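Local coordinates for protein ABC sugar (Ribose) transporter, periplasmic substrate-binding subunit (PDB 3L49) that probably binds a carbohydrate in the periplasm as the substrate-capturing subunit of an ABC-type sugar transporter, at residues 80-84 and 85-89; 177-180 and 181-185; 244-248 and 249-253. One frame throughout, in Å; residues are numbered along the deposited sequence.

The three contacts are local ones, each within a continuous run of chain. Contact 1 closes helix 72-84 and leads the chain on to strand 89-92; contact 3 does the reverse, carrying strand 240-245 into helix 248-263; contact 2 stays inside one helix, 171-185. Contacts 1 and 2 both lie about 25 Å from the centre of the chain, on opposite sides of it, whereas contact 3 sits about 10 Å from that centre. Contact 2 is a surface contact in which Val179 is the buried residue, while contacts 1 and 3 are partly buried. Backbone bonds dominate throughout, with a water in contact 1, a threonine hydroxyl in contact 2 and a proline-led helix start in contact 3.

Contact 1 (80-84 and 85-89); sequences QKIND and AGIPL
Ile87 N donates to Ile82 O at 3.1 Å, with an N-H...O angle of 166°, and Gly86 N reaches Asn83 O at 3.1 Å from above the carbonyl plane. With Gly86 at positive phi (75°), this is a Schellman motif ending the helix; Ala85 N still bonds to Lys81 O at 2.9 Å. A water bridges Asn83 ND2, weakly, and Ile87 O, at 2.6 Å from the latter, across the turn. Asn83 OD1 is engaged by His98 ND1. On the outer side Gln80 NE2 meets the syn side of Asp84 OD2 at 3.1 Å, well out of the carboxylate plane, one turn along the helix.

Packing follows on the inner side. Ile82 CG2, set anti to the backbone N, swings toward Ile87, where it meets Ile87 O at 3.4 Å and Ile87 CB at 3.8 Å; the two isoleucine side chains cross at about a right angle. Farther on, Ile82 CD1 approaches Leu89 CD1 at 4.3 Å. Ile82 also packs on Ile54 and Ile58 of helix 47-60, and together with Ile87 and Leu89 it covers Ile65 of strand 64-68, beside which Leu89 begins strand 89-92.

Contact 2 (177-180 and 181-185); sequences SNVT and DMLTK
Val179 lays its CG1 methyl alongside Leu183 CD1, 3.9 Å away, the two side chains running next to each other in the same direction. This is an i to i+4 pair on the inner face of helix 171-185, one of the helices flanking the sheet in this periplasmic-binding-protein fold. The valine CG1 is anti to the backbone N (chi1 173°), which leans it along the helix to the leucine. Leu183 CG also rests against the carbonyl oxygen of Val179, so apolar carbon lies beside an oxygen that the leucine amide already holds.

Those two residues form a stripe against helix 200-212: Val179 packs on Ala206 and Ala209, and Leu183 on Leu210. Round the helix, Asn178 and Met182 face Leu164, and strand 126-131 is touched by Asn178 and Val179 at Phe131 and by Met182 at Leu129. The methionine chain folds back on itself, bringing Met182 CE to 4.1 Å from Asn178 O.

Consecutive amides bond four residues back, Asp181 N to Ser177 O, Met182 N to Asn178 O and Leu183 N to Val179 O, the last the shortest of the three at 2.8 Å. Three hydroxyls turn back onto the backbone. Ser177 OG bonds to Gln173 O and Thr180 OG1 to Tyr176 O, and Thr184 OG1 repeats the pattern one turn later, placed beside its own backbone N by a chi1 of -72°. Thr180 O is thereby gripped twice by one residue: Thr184 N comes at 3.1 Å and Thr184 OG1 at 3.2 Å, from opposite faces of the carbonyl plane.

Contact 3 (244-248 and 249-253); sequences AAQQP and SEIGK
Gln247 turns its CG anti to the carbonyl carbon (chi1 -60°) and runs extended beyond it, while the chain of Glu250 bends at chi2; the bend carries the carboxylate away, and it is the CB and CG part that travels beside Gln247. Gln247 CB is 3.7 Å from Glu250 CB, and the amide oxygen Gln247 OE1 reaches the CG methylene of Glu250 at 3.5 Å, not its carboxylate. The amide and carboxylate planes are turned 70° apart.

Gln247 holds the N-cap position, and its backbone carbonyl opens the helix. Ile251 N bonds to Gln247 O at 2.9 Å, and Gly252 N to Pro248 O at 3.0 Å, nearly straight at 170°. Proline suits this first turn, since its missing N-H is not needed there. Ile251 folds its CD1 over the cap, 3.6 Å from Gln247 O, so apolar carbon lies beside the bonded carbonyl.

Gln246, just before the cap, is turned to the interior: its OE1 bonds to Ser105 OG, and its NE2 to an unidentified molecule, probably from the crystallisation liquor; the site may belong to the sugar cleft. The chain leaves strand 240-245, which pairs through Ala245 with Val277 of strand 271-280, and enters helix 248-263. Pro248 and Gln246 pack on Trp19 of helix 18-33, while Gln247 and Ile251 lie on Pro275 and Ala274 of strand 271-280.

Contact 1 (80-84 and 85-89)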
loop_
_atom_site.group_PDB
_atom_site.type_symbol
_atom_site.label_atom_id
_atom_site.label_comp_id
_atom_site.label_asym_id
_atom_site.label_seq_id
_atom_site.Cartn_x
_atom_site.Cartn_y
_atom_site.Cartn_z
ATOM N N GLN A 80 -14.837 -3.288 -15.782
ATOM C CA GLN A 80 -16.146 -3.651 -16.320
ATOM C C GLN A 80 -16.042 -4.370 -17.671
ATOM O O GLN A 80 -16.734 -5.361 -17.902
ATOM C CB GLN A 80 -17.024 -2.399 -16.444
ATOM C CG GLN A 80 -18.410 -2.636 -17.039
ATOM C CD GLN A 80 -19.305 -3.434 -16.116
ATOM O OE1 GLN A 80 -19.809 -2.913 -15.120
ATOM N NE2 GLN A 80 -19.509 -4.709 -16.440
ATOM N N LYS A 81 -15.166 -3.875 -18.547
ATOM C CA LYS A 81 -14.935 -4.492 -19.860
ATOM C C LYS A 81 -14.240 -5.862 -19.804
ATOM O O LYS A 81 -14.469 -6.696 -20.690
ATOM C CB LYS A 81 -14.211 -3.531 -20.806
ATOM C CG LYS A 81 -15.142 -2.522 -21.482
ATOM C CD LYS A 81 -14.415 -1.231 -21.844
ATOM C CE LYS A 81 -15.394 -0.138 -22.271
ATOM N NZ LYS A 81 -14.879 1.238 -21.971
ATOM N N ILE A 82 -13.414 -6.099 -18.776
ATOM C CA ILE A 82 -12.875 -7.451 -18.512
ATOM C C ILE A 82 -14.018 -8.421 -18.173
ATOM O O ILE A 82 -14.042 -9.566 -18.654
ATOM C CB ILE A 82 -11.796 -7.473 -17.391
ATOM C CG1 ILE A 82 -10.635 -6.544 -17.738
ATOM C CG2 ILE A 82 -11.247 -8.900 -17.178
ATOM C CD1 ILE A 82 -9.803 -6.094 -16.542
ATOM N N ASN A 83 -14.968 -7.946 -17.365
ATOM C CA ASN A 83 -16.164 -8.719 -17.029
ATOM C C ASN A 83 -17.021 -8.956 -18.271
ATOM O O ASN A 83 -17.550 -10.058 -18.459
ATOM C CB ASN A 83 -17.001 -8.028 -15.936
ATOM C CG ASN A 83 -16.241 -7.835 -14.621
ATOM O OD1 ASN A 83 -16.556 -6.930 -13.847
ATOM N ND2 ASN A 83 -15.256 -8.687 -14.359
ATOM N N ASP A 84 -17.130 -7.922 -19.114
ATOM C CA ASP A 84 -17.839 -7.992 -20.399
ATOM C C ASP A 84 -17.228 -9.028 -21.329
ATOM O O ASP A 84 -17.946 -9.762 -22.003
ATOM C CB ASP A 84 -17.849 -6.627 -21.103
ATOM C CG ASP A 84 -18.685 -5.583 -20.371
ATOM O OD1 ASP A 84 -18.712 -4.416 -20.830
ATOM O OD2 ASP A 84 -19.309 -5.920 -19.336
ATOM N N ALA A 85 -15.900 -9.097 -21.342
ATOM C CA ALA A 85 -15.175 -10.073 -22.155
ATOM C C ALA A 85 -15.281 -11.503 -21.616
ATOM O O ALA A 85 -14.894 -12.457 -22.296
ATOM C CB ALA A 85 -13.724 -9.659 -22.292
ATOM N N GLY A 86 -15.813 -11.644 -20.403
ATOM C CA GLY A 86 -15.983 -12.951 -19.763
ATOM C C GLY A 86 -14.686 -13.544 -19.229
ATOM O O GLY A 86 -14.536 -14.767 -19.164
ATOM N N ILE A 87 -13.747 -12.676 -18.852
ATOM C CA ILE A 87 -12.456 -13.107 -18.328
ATOM C C ILE A 87 -12.472 -12.935 -16.810
ATOM O O ILE A 87 -12.771 -11.844 -16.321
ATOM C CB ILE A 87 -11.277 -12.300 -18.953
ATOM C CG1 ILE A 87 -11.274 -12.416 -20.483
ATOM C CG2 ILE A 87 -9.924 -12.751 -18.383
ATOM C CD1 ILE A 87 -10.501 -11.296 -21.186
ATOM N N PRO A 88 -12.166 -14.018 -16.064
ATOM C CA PRO A 88 -12.110 -13.996 -14.600
ATOM C C PRO A 88 -11.107 -12.970 -14.071
ATOM O O PRO A 88 -9.953 -12.936 -14.508
ATOM C CB PRO A 88 -11.662 -15.415 -14.251
ATOM C CG PRO A 88 -12.067 -16.237 -15.406
ATOM C CD PRO A 88 -11.871 -15.363 -16.593
ATOM N N LEU A 89 -11.564 -12.123 -13.153
ATOM C CA LEU A 89 -10.738 -11.047 -12.616
ATOM C C LEU A 89 -10.404 -11.249 -11.130
ATOM O O LEU A 89 -11.270 -11.519 -10.304
ATOM C CB LEU A 89 -11.397 -9.679 -12.870
ATOM C CG LEU A 89 -10.738 -8.385 -12.376
ATOM C CD1 LEU A 89 -9.287 -8.222 -12.853
ATOM C CD2 LEU A 89 -11.579 -7.181 -12.777
HETATM O O HOH W 1 -14.685 -11.140 -14.728
#

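Contact 2 (177-180 and 181-185)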
loop_
_atom_site.group_PDB
_atom_site.type_symbol
_atom_site.label_atom_id
_atom_site.label_comp_id
_atom_site.label_asym_id
_atom_site.label_seq_id
_atom_site.Cartn_x
_atom_site.Cartn_y
_atom_site.Cartn_z
ATOM N N SER A 177 11.222 17.448 1.714
ATOM C CA SER A 177 11.021 18.883 1.461
ATOM C C SER A 177 9.771 19.429 2.124
ATOM O O SER A 177 9.786 20.544 2.650
ATOM C CB SER A 177 10.960 19.174 -0.038
ATOM O OG SER A 177 12.106 18.658 -0.696
ATOM N N ASN A 178 8.697 18.644 2.091
ATOM C CA ASN A 178 7.448 19.010 2.759
ATOM C C ASN A 178 7.581 19.092 4.280
ATOM O O ASN A 178 7.052 20.019 4.908
ATOM C CB ASN A 178 6.339 18.038 2.384
ATOM C CG ASN A 178 5.854 18.226 0.969
ATOM O OD1 ASN A 178 5.735 19.348 0.482
ATOM N ND2 ASN A 178 5.562 17.120 0.296
ATOM N N VAL A 179 8.305 18.133 4.855
ATOM C CA VAL A 179 8.510 18.082 6.304
ATOM C C VAL A 179 9.361 19.272 6.765
ATOM O O VAL A 179 9.050 19.908 7.770
ATOM C CB VAL A 179 9.105 16.708 6.748
ATOM C CG1 VAL A 179 9.485 16.708 8.220
ATOM C CG2 VAL A 179 8.097 15.609 6.506
ATOM N N THR A 180 10.406 19.576 5.992
ATOM C CA THR A 180 11.269 20.736 6.219
ATOM C C THR A 180 10.471 22.054 6.223
ATOM O O THR A 180 10.673 22.898 7.100
ATOM C CB THR A 180 12.412 20.799 5.169
ATOM O OG1 THR A 180 13.041 19.514 5.054
ATOM C CG2 THR A 180 13.456 21.842 5.565
ATOM N N ASP A 181 9.563 22.207 5.256
ATOM C CA ASP A 181 8.644 23.349 5.192
ATOM C C ASP A 181 7.825 23.461 6.471
ATOM O O ASP A 181 7.686 24.539 7.039
ATOM C CB ASP A 181 7.677 23.210 4.006
ATOM C CG ASP A 181 8.357 23.382 2.654
ATOM O OD1 ASP A 181 9.566 23.710 2.613
ATOM O OD2 ASP A 181 7.669 23.181 1.624
ATOM N N MET A 182 7.315 22.320 6.925
ATOM C CA MET A 182 6.385 22.261 8.040
ATOM C C MET A 182 7.074 22.469 9.384
ATOM O O MET A 182 6.472 23.011 10.313
ATOM C CB MET A 182 5.618 20.935 7.995
ATOM C CG MET A 182 4.121 21.050 8.286
ATOM S SD MET A 182 3.156 22.276 7.357
ATOM C CE MET A 182 3.472 21.819 5.657
ATOM N N LEU A 183 8.337 22.052 9.477
ATOM C CA LEU A 183 9.165 22.305 10.665
ATOM C C LEU A 183 9.559 23.779 10.775
ATOM O O LEU A 183 9.757 24.293 11.878
ATOM C CB LEU A 183 10.431 21.446 10.642
ATOM C CG LEU A 183 10.301 19.938 10.885
ATOM C CD1 LEU A 183 11.527 19.193 10.366
ATOM C CD2 LEU A 183 10.063 19.632 12.360
ATOM N N THR A 184 9.691 24.438 9.623
ATOM C CA THR A 184 9.941 25.878 9.560
ATOM C C THR A 184 8.696 26.621 10.032
ATOM O O THR A 184 8.793 27.544 10.851
ATOM C CB THR A 184 10.355 26.333 8.128
ATOM O OG1 THR A 184 11.679 25.868 7.846
ATOM C CG2 THR A 184 10.331 27.856 7.985
ATOM N N LYS A 185 7.537 26.188 9.531
ATOM C CA LYS A 185 6.249 26.777 9.898
ATOM C C LYS A 185 5.913 26.537 11.375
ATOM O O LYS A 185 5.383 27.425 12.037
ATOM C CB LYS A 185 5.123 26.267 8.979
ATOM C CG LYS A 185 3.836 27.096 9.060
ATOM C CD LYS A 185 2.654 26.455 8.319
ATOM C CE LYS A 185 2.400 27.075 6.946
ATOM N NZ LYS A 185 3.292 26.526 5.883
#

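Contact 3 (244-248 and 249-253)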
loop_
_atom_site.group_PDB
_atom_site.type_symbol
_atom_site.label_atom_id
_atom_site.label_comp_id
_atom_site.label_asym_id
_atom_site.label_seq_id
_atom_site.Cartn_x
_atom_site.Cartn_y
_atom_site.Cartn_z
ATOM N N ALA A 244 3.762 -1.041 9.934
ATOM C CA ALA A 244 2.973 -2.241 9.701
ATOM C C ALA A 244 3.632 -3.063 8.595
ATOM O O ALA A 244 3.489 -2.756 7.412
ATOM C CB ALA A 244 1.548 -1.875 9.333
ATOM N N ALA A 245 4.366 -4.102 8.986
ATOM C CA ALA A 245 5.122 -4.899 8.026
ATOM C C ALA A 245 4.286 -5.980 7.352
ATOM O O ALA A 245 3.861 -6.935 8.002
ATOM C CB ALA A 245 6.324 -5.506 8.686
ATOM N N GLN A 246 4.088 -5.833 6.039
ATOM C CA GLN A 246 3.276 -6.746 5.240
ATOM C C GLN A 246 4.108 -7.831 4.562
ATOM O O GLN A 246 5.330 -7.789 4.584
ATOM C CB GLN A 246 2.549 -5.971 4.146
ATOM C CG GLN A 246 1.559 -4.925 4.616
ATOM C CD GLN A 246 0.835 -4.320 3.444
ATOM O OE1 GLN A 246 -0.233 -4.789 3.052
ATOM N NE2 GLN A 246 1.439 -3.308 2.835
ATOM N N GLN A 247 3.434 -8.790 3.928
ATOM C CA GLN A 247 4.118 -9.824 3.148
ATOM C C GLN A 247 3.710 -9.820 1.663
ATOM O O GLN A 247 2.913 -10.674 1.248
ATOM C CB GLN A 247 3.854 -11.203 3.760
ATOM C CG GLN A 247 4.333 -11.369 5.195
ATOM C CD GLN A 247 3.590 -12.461 5.938
ATOM O OE1 GLN A 247 3.099 -13.419 5.340
ATOM N NE2 GLN A 247 3.512 -12.328 7.256
ATOM N N PRO A 248 4.238 -8.855 0.862
ATOM C CA PRO A 248 3.893 -8.783 -0.570
ATOM C C PRO A 248 4.188 -10.057 -1.363
ATOM O O PRO A 248 3.391 -10.429 -2.225
ATOM C CB PRO A 248 4.745 -7.616 -1.084
ATOM C CG PRO A 248 5.797 -7.411 -0.055
ATOM C CD PRO A 248 5.132 -7.744 1.234
ATOM N N SER A 249 5.301 -10.722 -1.058
ATOM C CA SER A 249 5.623 -12.007 -1.678
ATOM C C SER A 249 4.582 -13.088 -1.384
ATOM O O SER A 249 4.284 -13.916 -2.255
ATOM C CB SER A 249 7.021 -12.478 -1.282
ATOM O OG SER A 249 8.004 -11.683 -1.919
ATOM N N GLU A 250 4.015 -13.070 -0.177
ATOM C CA GLU A 250 2.910 -13.974 0.145
ATOM C C GLU A 250 1.627 -13.615 -0.571
ATOM O O GLU A 250 0.957 -14.502 -1.102
ATOM C CB GLU A 250 2.651 -14.047 1.643
ATOM C CG GLU A 250 3.395 -15.165 2.305
ATOM C CD GLU A 250 2.931 -16.549 1.879
ATOM O OE1 GLU A 250 3.804 -17.374 1.521
ATOM O OE2 GLU A 250 1.707 -16.818 1.912
ATOM N N ILE A 251 1.300 -12.318 -0.575
ATOM C CA ILE A 251 0.107 -11.790 -1.244
ATOM C C ILE A 251 0.070 -12.199 -2.727
ATOM O O ILE A 251 -0.935 -12.734 -3.196
ATOM C CB ILE A 251 -0.017 -10.244 -1.043
ATOM C CG1 ILE A 251 -0.621 -9.935 0.331
ATOM C CG2 ILE A 251 -0.872 -9.609 -2.110
ATOM C CD1 ILE A 251 -0.040 -8.692 1.027
ATOM N N GLY A 252 1.177 -11.986 -3.441
ATOM C CA GLY A 252 1.271 -12.357 -4.845
ATOM C C GLY A 252 1.077 -13.844 -5.080
ATOM O O GLY A 252 0.327 -14.243 -5.975
ATOM N N LYS A 253 1.746 -14.649 -4.254
ATOM C CA LYS A 253 1.650 -16.110 -4.283
ATOM C C LYS A 253 0.223 -16.597 -4.074
ATOM O O LYS A 253 -0.239 -17.483 -4.787
ATOM C CB LYS A 253 2.526 -16.711 -3.195
ATOM C CG LYS A 253 3.227 -17.970 -3.618
ATOM C CD LYS A 253 3.735 -18.760 -2.431
ATOM C CE LYS A 253 4.917 -19.633 -2.837
ATOM N NZ LYS A 253 4.705 -21.061 -2.482
#